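PDB 2PX0: flagellar biosynthesis protein FlhF from Bacillus subtilis, which binds GTP as a homodimeric GTPase of the signal recognition particle family and is needed for flagellar biosynthesis. Local coordinates for residues A[125-129]-A[184-188]. Numbering follows the deposited sequence.
Sequences LAAIS and DHVFV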
ATOM      1  N   LEU A 125      15.575   7.263   9.507  1.00 49.33           N
ATOM      2  CA  LEU A 125      16.587   8.148   8.949  1.00 49.72           C
ATOM      3  C   LEU A 125      17.184   9.175   9.924  1.00 50.64           C
ATOM      4  O   LEU A 125      18.342   9.579   9.752  1.00 49.71           O
ATOM      5  CB  LEU A 125      16.009   8.871   7.724  1.00 47.88           C
ATOM      6  CG  LEU A 125      16.743   8.676   6.408  1.00 43.82           C
ATOM      7  CD1 LEU A 125      16.957   7.200   6.164  1.00 45.72           C
ATOM      8  CD2 LEU A 125      15.951   9.281   5.295  1.00 42.48           C
ATOM      9  N   ALA A 126      16.409   9.598  10.927  1.00 50.34           N
ATOM     10  CA  ALA A 126      16.883  10.593  11.894  1.00 51.78           C
ATOM     11  C   ALA A 126      17.733   9.990  12.996  1.00 52.49           C
ATOM     12  O   ALA A 126      18.786  10.523  13.333  1.00 53.65           O
ATOM     13  CB  ALA A 126      15.711  11.347  12.503  1.00 51.70           C
ATOM     14  N   ALA A 127      17.274   8.888  13.573  1.00 53.28           N
ATOM     15  CA  ALA A 127      18.042   8.232  14.625  1.00 54.98           C
ATOM     16  C   ALA A 127      19.438   7.905  14.096  1.00 56.60           C
ATOM     17  O   ALA A 127      20.439   8.150  14.770  1.00 57.35           O
ATOM     18  CB  ALA A 127      17.345   6.958  15.071  1.00 52.54           C
ATOM     19  N   ILE A 128      19.496   7.371  12.877  1.00 57.81           N
ATOM     20  CA  ILE A 128      20.770   7.010  12.260  1.00 58.77           C
ATOM     21  C   ILE A 128      21.715   8.211  12.150  1.00 59.87           C
ATOM     22  O   ILE A 128      22.891   8.113  12.500  1.00 60.34           O
ATOM     23  CB  ILE A 128      20.579   6.433  10.837  1.00 58.36           C
ATOM     24  CG1 ILE A 128      19.507   5.344  10.830  1.00 58.22           C
ATOM     25  CG2 ILE A 128      21.889   5.856  10.346  1.00 57.38           C
ATOM     26  CD1 ILE A 128      19.866   4.107  11.616  1.00 59.94           C
ATOM     27  N   SER A 129      21.215   9.336  11.652  1.00 60.69           N
ATOM     28  CA  SER A 129      22.058  10.515  11.520  1.00 62.48           C
ATOM     29  C   SER A 129      22.566  10.940  12.888  1.00 63.80           C
ATOM     30  O   SER A 129      23.749  11.257  13.050  1.00 63.83           O
ATOM     31  CB  SER A 129      21.286  11.667  10.870  1.00 62.56           C
ATOM     32  OG  SER A 129      21.232  11.507   9.459  1.00 65.25           O
ATOM     33  N   ASP A 184      22.552  20.643  11.721  1.00 69.32           N
ATOM     34  CA  ASP A 184      23.119  19.947  10.578  1.00 69.57           C
ATOM     35  C   ASP A 184      22.004  19.565   9.622  1.00 69.02           C
ATOM     36  O   ASP A 184      21.853  20.141   8.543  1.00 68.84           O
ATOM     37  CB  ASP A 184      23.844  18.673  11.011  1.00 69.85           C
ATOM     38  CG  ASP A 184      24.996  18.948  11.944  1.00 71.57           C
ATOM     39  OD1 ASP A 184      25.769  19.899  11.682  1.00 70.61           O
ATOM     40  OD2 ASP A 184      25.137  18.206  12.938  1.00 73.47           O
ATOM     41  N   HIS A 185      21.218  18.584  10.046  1.00 67.96           N
ATOM     42  CA  HIS A 185      20.113  18.080   9.253  1.00 66.10           C
ATOM     43  C   HIS A 185      18.766  18.361   9.899  1.00 65.35           C
ATOM     44  O   HIS A 185      18.619  18.334  11.127  1.00 66.23           O
ATOM     45  CB  HIS A 185      20.282  16.579   9.054  1.00 64.57           C
ATOM     46  CG  HIS A 185      21.554  16.210   8.361  1.00 63.90           C
ATOM     47  ND1 HIS A 185      22.084  14.939   8.400  1.00 64.63           N
ATOM     48  CD2 HIS A 185      22.400  16.947   7.604  1.00 62.90           C
ATOM     49  CE1 HIS A 185      23.203  14.908   7.700  1.00 63.37           C
ATOM     50  NE2 HIS A 185      23.417  16.113   7.207  1.00 62.86           N
ATOM     51  N   VAL A 186      17.780  18.634   9.056  1.00 63.14           N
ATOM     52  CA  VAL A 186      16.433  18.905   9.521  1.00 60.74           C
ATOM     53  C   VAL A 186      15.511  17.966   8.747  1.00 59.86           C
ATOM     54  O   VAL A 186      15.346  18.090   7.529  1.00 59.31           O
ATOM     55  CB  VAL A 186      16.043  20.349   9.239  1.00 60.02           C
ATOM     56  CG1 VAL A 186      14.755  20.676   9.957  1.00 60.81           C
ATOM     57  CG2 VAL A 186      17.159  21.272   9.661  1.00 58.83           C
ATOM     58  N   PHE A 187      14.920  17.015   9.456  1.00 58.61           N
ATOM     59  CA  PHE A 187      14.031  16.057   8.822  1.00 56.65           C
ATOM     60  C   PHE A 187      12.573  16.526   8.774  1.00 55.68           C
ATOM     61  O   PHE A 187      11.899  16.641   9.805  1.00 52.80           O
ATOM     62  CB  PHE A 187      14.156  14.703   9.529  1.00 55.96           C
ATOM     63  CG  PHE A 187      15.541  14.117   9.458  1.00 56.12           C
ATOM     64  CD1 PHE A 187      16.549  14.567  10.312  1.00 56.68           C
ATOM     65  CD2 PHE A 187      15.861  13.161   8.494  1.00 55.89           C
ATOM     66  CE1 PHE A 187      17.864  14.073  10.207  1.00 55.59           C
ATOM     67  CE2 PHE A 187      17.175  12.664   8.383  1.00 56.98           C
ATOM     68  CZ  PHE A 187      18.176  13.124   9.241  1.00 54.73           C
ATOM     69  N   VAL A 188      12.110  16.815   7.557  1.00 55.37           N
ATOM     70  CA  VAL A 188      10.744  17.275   7.322  1.00 53.72           C
ATOM     71  C   VAL A 188       9.823  16.145   6.874  1.00 52.08           C
ATOM     72  O   VAL A 188      10.118  15.442   5.911  1.00 52.15           O
ATOM     73  CB  VAL A 188      10.703  18.357   6.247  1.00 53.63           C
ATOM     74  CG1 VAL A 188       9.282  18.867   6.096  1.00 54.02           C
ATOM     75  CG2 VAL A 188      11.642  19.481   6.607  1.00 53.08           C
TER
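Helix segment 125-129 runs nearly antiparallel to strand 185-188, with 168° between the N-to-C directions of the short axes and a closest approach of 9.7 Å. Ala-126 sits opposite Phe-187, with CA atoms 6.9 Å apart, and about one turn later Ser-129 faces His-185 at 8.1 Å between CA atoms. Phe-187 gives the largest share of the buried area, 87 of 193 Å², with its ring against the helix backbone. Ala-126 CA lies over one ring face, 4.0 Å from the centroid and 13° off the normal, a CH-pi contact; the small alanine side chain is consistent with so close an approach. Its methyl also packs on the ring, Ala-126 CB to Phe-187 CD1 being 4.0 Å, while Leu-125 CB touches Phe-187 CE2 at 4.0 Å. Ser-129 OG meets the ring edge, 3.5 Å from Phe-187 CZ, and donates a weak hydrogen bond to Leu-125 O (3.5 Å) within its own helix. The same hydroxyl lies 3.7 Å from His-185 ND1, near the imidazole plane, a polar approach at the end of a mainly apolar contact. Val-186 and Val-188 point to the other face of the sheet, and the strand is hydrogen-bonded through Val-186 to Ile-108 and through Phe-187 to Ala-138, which places it between strands 107-112 and 137-141. Helix 118-132 begins within the P-loop, Gly-112 to Thr-119, and strand 185-189 leads into Asp-189 to Arg-193, probably part of the GTP site. This buried packing of the P-loop helix on the central parallel sheet is characteristic of the P-loop NTPase fold of SRP-type GTPase domains.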